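Local atomic coordinates of alpha-fucosidase (Bifidobacterium bifidum, PDB entry 2EAB), a protein that probably hydrolyses 1,2-linked alpha-L-fucose from glycans, this chain being the catalytic portion of a longer protein together with its flanking N- and C-terminal regions. Residues 92-97 and 455-460; 122-127 and 460-465. All coordinates share one frame; numbering follows the deposited sequence.

Contacts 1 and 2 lie side by side, their centres about 6 Å apart, and both use helix 452-463; Lys460 belongs to each. Along the chain the segments alternate: 92-97 and 122-127 come first, from the N-terminal region related to glycoside hydrolase family 65, and 455-460 and 460-465 follow more than 300 residues later in the family 95 catalytic region. The two early segments also meet each other, Gly93 O lying 2.8 Å from Gly127 N in a probable backbone hydrogen bond. Paired loops of the N-terminal region are thus laid against successive turns of one catalytic-region helix, joining the two regions; the contact centres lie about 26 and 27 Å from the centre of the chain.

Contact 1: residues 92-97 and 455-460; sequences GGNNET and GRVTAK
Asn94 turns its CG beside its own backbone N (chi1 -63°), and Thr458 sets OG1 beside its N as well (chi1 -56°); together these rotations bring the amide of the loop up to the hydroxyl of helix 452-463. The two side chains meet at about a right angle. Thr458 OG1 donates to Asn94 OD1 over 2.7 Å, lying in the carbonyl plane on a lone pair, with a C=O...donor angle of 117°. The same hydroxyl is also hydrogen-bonded to Thr493, which ties it to the chain beyond the helix. On the other branch of the amide, Asn94 ND2 reaches a water at 2.9 Å, and that water in turn gives a weak bond to Thr458 OG1. The amide nitrogen also passes Val457 CG1 at 3.6 Å, and it has a weak bond to Asn91 O. Both amide atoms therefore have partners, and the flat group is fixed in its rotation. With an alanine in place of Asn94, the Thr458 hydroxyl would probably lose this acceptor and the water its amide donor, opening a gap between loop and helix. Toward solvent, Lys460 of helix 452-463 bends at its last two torsions and turns NZ toward Glu96 OE2; at 4.0 Å this is a long salt bridge, probably a modest charge attraction. Glu96 starts the short helix 96-99, where Asn95 is the N-cap residue: its OD1 accepts a weak bond from Thr97 N and a further hydrogen bond from Lys98 N. The arrangement is a surface contact in which a loop and the N-capped start of helix 96-99, in the family 65-type N-terminal sequence region, pack on helix 452-463 of the family 95 catalytic region.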
loop_
_atom_site.group_PDB
_atom_site.type_symbol
_atom_site.label_atom_id
_atom_site.label_comp_id
_atom_site.label_asym_id
_atom_site.label_seq_id
_atom_site.Cartn_x
_atom_site.Cartn_y
_atom_site.Cartn_z
ATOM N N GLY A 92 6.151 -23.614 -2.264
ATOM C CA GLY A 92 6.368 -22.201 -1.950
ATOM C C GLY A 92 7.724 -21.651 -2.343
ATOM O O GLY A 92 8.118 -20.586 -1.856
ATOM N N GLY A 93 8.428 -22.373 -3.214
ATOM C CA GLY A 93 9.760 -21.978 -3.655
ATOM C C GLY A 93 10.899 -22.451 -2.771
ATOM O O GLY A 93 12.070 -22.214 -3.084
ATOM N N ASN A 94 10.585 -23.108 -1.657
ATOM C CA ASN A 94 11.625 -23.471 -0.701
ATOM C C ASN A 94 12.608 -24.488 -1.248
ATOM O O ASN A 94 12.211 -25.472 -1.862
ATOM C CB ASN A 94 11.000 -23.976 0.589
ATOM C CG ASN A 94 10.183 -22.909 1.269
ATOM O OD1 ASN A 94 10.713 -21.880 1.690
ATOM N ND2 ASN A 94 8.882 -23.135 1.364
ATOM N N ASN A 95 13.894 -24.228 -1.036
ATOM C CA ASN A 95 14.945 -25.112 -1.507
ATOM C C ASN A 95 15.696 -25.723 -0.329
ATOM O O ASN A 95 16.514 -25.062 0.317
ATOM C CB ASN A 95 15.896 -24.364 -2.440
ATOM C CG ASN A 95 16.852 -25.297 -3.158
ATOM O OD1 ASN A 95 17.345 -26.264 -2.573
ATOM N ND2 ASN A 95 17.134 -25.005 -4.422
ATOM N N GLU A 96 15.407 -26.991 -0.055
ATOM C CA GLU A 96 16.019 -27.688 1.071
ATOM C C GLU A 96 17.531 -27.822 0.948
ATOM O O GLU A 96 18.235 -27.798 1.954
ATOM C CB GLU A 96 15.369 -29.056 1.262
ATOM C CG GLU A 96 13.875 -28.961 1.552
ATOM C CD GLU A 96 13.301 -30.211 2.179
ATOM O OE1 GLU A 96 13.763 -31.326 1.849
ATOM O OE2 GLU A 96 12.370 -30.068 3.001
ATOM N N THR A 97 18.027 -27.965 -0.279
ATOM C CA THR A 97 19.465 -28.093 -0.499
ATOM C C THR A 97 20.201 -26.799 -0.139
ATOM O O THR A 97 21.341 -26.829 0.334
ATOM C CB THR A 97 19.769 -28.522 -1.949
ATOM O OG1 THR A 97 19.065 -29.733 -2.240
ATOM C CG2 THR A 97 21.258 -28.760 -2.150
ATOM N N GLY A 455 4.919 -19.874 5.597
ATOM C CA GLY A 455 6.129 -19.301 6.175
ATOM C C GLY A 455 6.789 -20.179 7.219
ATOM O O GLY A 455 7.995 -20.069 7.444
ATOM N N ARG A 456 6.016 -21.052 7.862
ATOM C CA ARG A 456 6.586 -22.017 8.800
ATOM C C ARG A 456 7.462 -23.039 8.069
ATOM O O ARG A 456 8.442 -23.531 8.626
ATOM C CB ARG A 456 5.489 -22.708 9.613
ATOM C CG ARG A 456 4.932 -21.840 10.729
ATOM C CD ARG A 456 3.686 -22.449 11.318
ATOM N NE ARG A 456 3.183 -21.696 12.460
ATOM C CZ ARG A 456 2.047 -21.976 13.093
ATOM N NH1 ARG A 456 1.294 -23.001 12.708
ATOM N NH2 ARG A 456 1.671 -21.240 14.127
ATOM N N VAL A 457 7.108 -23.355 6.823
ATOM C CA VAL A 457 7.935 -24.223 5.987
ATOM C C VAL A 457 9.266 -23.528 5.697
ATOM O O VAL A 457 10.329 -24.114 5.869
ATOM C CB VAL A 457 7.229 -24.606 4.661
ATOM C CG1 VAL A 457 8.087 -25.559 3.843
ATOM C CG2 VAL A 457 5.869 -25.236 4.931
ATOM N N THR A 458 9.203 -22.265 5.285
ATOM C CA THR A 458 10.401 -21.481 5.010
ATOM C C THR A 458 11.274 -21.337 6.257
ATOM O O THR A 458 12.498 -21.465 6.184
ATOM C CB THR A 458 10.009 -20.106 4.457
ATOM O OG1 THR A 458 9.194 -20.299 3.295
ATOM C CG2 THR A 458 11.225 -19.297 4.067
ATOM N N ALA A 459 10.648 -21.063 7.401
ATOM C CA ALA A 459 11.368 -20.937 8.668
ATOM C C ALA A 459 12.117 -22.217 9.024
ATOM O O ALA A 459 13.251 -22.168 9.502
ATOM C CB ALA A 459 10.423 -20.542 9.788
ATOM N N LYS A 460 11.495 -23.362 8.766
ATOM C CA LYS A 460 12.148 -24.639 9.015
ATOM C C LYS A 460 13.353 -24.841 8.087
ATOM O O LYS A 460 14.446 -25.180 8.540
ATOM C CB LYS A 460 11.147 -25.789 8.866
ATOM C CG LYS A 460 11.784 -27.159 9.058
ATOM C CD LYS A 460 10.782 -28.294 8.986
ATOM C CE LYS A 460 10.448 -28.665 7.559
ATOM N NZ LYS A 460 11.638 -29.137 6.781
HETATM O O HOH W 1 6.413 -21.739 1.889
#

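Contact 2: residues 122-127 and 460-465; sequences GNLTGG and KVYAGA
Tyr462 OH is gripped from two loops: it donates to Thr125 O over 2.7 Å and accepts from Asn95 N. The hydroxyl thereby bridges backbone groups of both N-terminal loops while staying buried. It sits above the carbonyl plane of Thr125, 42° out of it, with a C=O...donor angle of 121°; relative to the ring, Thr125 O lies at the edge and near the plane, 3.3 Å from Tyr462 CE1. CG beside the backbone N (chi1 -66°) points the ring off helix 452-463 toward segment 122-127. Gly126 CA comes within 3.5 Å of Tyr462 OH, and since a side chain there would point at the hydroxyl, the bare glycine backbone suits this close approach. Leu124, centre of an inverse gamma turn, brings CD2 to the ring edge, 4.4 Å from Tyr462 CD1, and its side chain also packs on Leu105 and Leu108 of helix 103-113. Val461 CG1 covers one ring face, offset toward the rim. The helix ends at Ala463, and Gly464, with positive phi, is the first residue beyond it. This is a buried loop-to-helix contact between the two sequence regions, a tyrosine from the last turn of helix 452-463 set against a loop.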
loop_
_atom_site.group_PDB
_atom_site.type_symbol
_atom_site.label_atom_id
_atom_site.label_comp_id
_atom_site.label_asym_id
_atom_site.label_seq_id
_atom_site.Cartn_x
_atom_site.Cartn_y
_atom_site.Cartn_z
ATOM N N GLY A 122 25.501 -16.134 -0.669
ATOM C CA GLY A 122 24.896 -16.482 -1.956
ATOM C C GLY A 122 24.096 -17.774 -2.029
ATOM O O GLY A 122 23.272 -17.929 -2.928
ATOM N N ASN A 123 24.336 -18.705 -1.106
ATOM C CA ASN A 123 23.580 -19.960 -1.064
ATOM C C ASN A 123 22.194 -19.827 -0.433
ATOM O O ASN A 123 21.412 -20.768 -0.470
ATOM C CB ASN A 123 24.363 -21.065 -0.336
ATOM C CG ASN A 123 25.658 -21.458 -1.041
ATOM O OD1 ASN A 123 25.885 -21.122 -2.200
ATOM N ND2 ASN A 123 26.512 -22.185 -0.328
ATOM N N LEU A 124 21.892 -18.674 0.162
ATOM C CA LEU A 124 20.589 -18.482 0.809
ATOM C C LEU A 124 19.545 -18.036 -0.203
ATOM O O LEU A 124 19.148 -16.873 -0.252
ATOM C CB LEU A 124 20.689 -17.511 1.988
ATOM C CG LEU A 124 21.457 -18.026 3.209
ATOM C CD1 LEU A 124 21.650 -16.896 4.195
ATOM C CD2 LEU A 124 20.749 -19.206 3.871
ATOM N N THR A 125 19.122 -18.990 -1.027
ATOM C CA THR A 125 18.221 -18.717 -2.142
ATOM C C THR A 125 17.134 -19.781 -2.269
ATOM O O THR A 125 17.184 -20.832 -1.626
ATOM C CB THR A 125 18.990 -18.645 -3.485
ATOM O OG1 THR A 125 19.649 -19.893 -3.721
ATOM C CG2 THR A 125 20.010 -17.524 -3.484
ATOM N N GLY A 126 16.155 -19.481 -3.118
ATOM C CA GLY A 126 15.080 -20.405 -3.461
ATOM C C GLY A 126 14.338 -19.851 -4.656
ATOM O O GLY A 126 14.848 -18.973 -5.357
ATOM N N GLY A 127 13.147 -20.384 -4.903
ATOM C CA GLY A 127 12.216 -19.765 -5.838
ATOM C C GLY A 127 12.684 -19.740 -7.284
ATOM O O GLY A 127 12.513 -18.744 -7.985
ATOM N N LYS A 460 11.495 -23.362 8.766
ATOM C CA LYS A 460 12.148 -24.639 9.015
ATOM C C LYS A 460 13.353 -24.841 8.087
ATOM O O LYS A 460 14.446 -25.180 8.540
ATOM C CB LYS A 460 11.147 -25.789 8.866
ATOM C CG LYS A 460 11.784 -27.159 9.058
ATOM C CD LYS A 460 10.782 -28.294 8.986
ATOM C CE LYS A 460 10.448 -28.665 7.559
ATOM N NZ LYS A 460 11.638 -29.137 6.781
ATOM N N VAL A 461 13.144 -24.622 6.794
ATOM C CA VAL A 461 14.179 -24.876 5.793
ATOM C C VAL A 461 15.390 -23.962 5.945
ATOM O O VAL A 461 16.532 -24.432 5.907
ATOM C CB VAL A 461 13.600 -24.778 4.362
ATOM C CG1 VAL A 461 14.708 -24.803 3.307
ATOM C CG2 VAL A 461 12.601 -25.902 4.130
ATOM N N TYR A 462 15.142 -22.672 6.152
ATOM C CA TYR A 462 16.227 -21.697 6.134
ATOM C C TYR A 462 16.746 -21.301 7.507
ATOM O O TYR A 462 17.870 -20.818 7.613
ATOM C CB TYR A 462 15.833 -20.461 5.322
ATOM C CG TYR A 462 15.651 -20.772 3.853
ATOM C CD1 TYR A 462 16.741 -20.773 2.973
ATOM C CD2 TYR A 462 14.392 -21.092 3.347
ATOM C CE1 TYR A 462 16.571 -21.073 1.621
ATOM C CE2 TYR A 462 14.213 -21.392 2.004
ATOM C CZ TYR A 462 15.306 -21.380 1.150
ATOM O OH TYR A 462 15.104 -21.676 -0.178
ATOM N N ALA A 463 15.943 -21.495 8.552
ATOM C CA ALA A 463 16.352 -21.094 9.901
ATOM C C ALA A 463 16.284 -22.206 10.948
ATOM O O ALA A 463 16.642 -21.985 12.105
ATOM C CB ALA A 463 15.560 -19.865 10.360
ATOM N N GLY A 464 15.828 -23.390 10.556
ATOM C CA GLY A 464 15.765 -24.521 11.477
ATOM C C GLY A 464 14.671 -24.407 12.521
ATOM O O GLY A 464 14.742 -25.056 13.568
ATOM N N ALA A 465 13.663 -23.587 12.234
ATOM C CA ALA A 465 12.547 -23.381 13.150
ATOM C C ALA A 465 11.373 -24.239 12.696
ATOM O O ALA A 465 10.611 -23.841 11.808
ATOM C CB ALA A 465 12.160 -21.908 13.199
#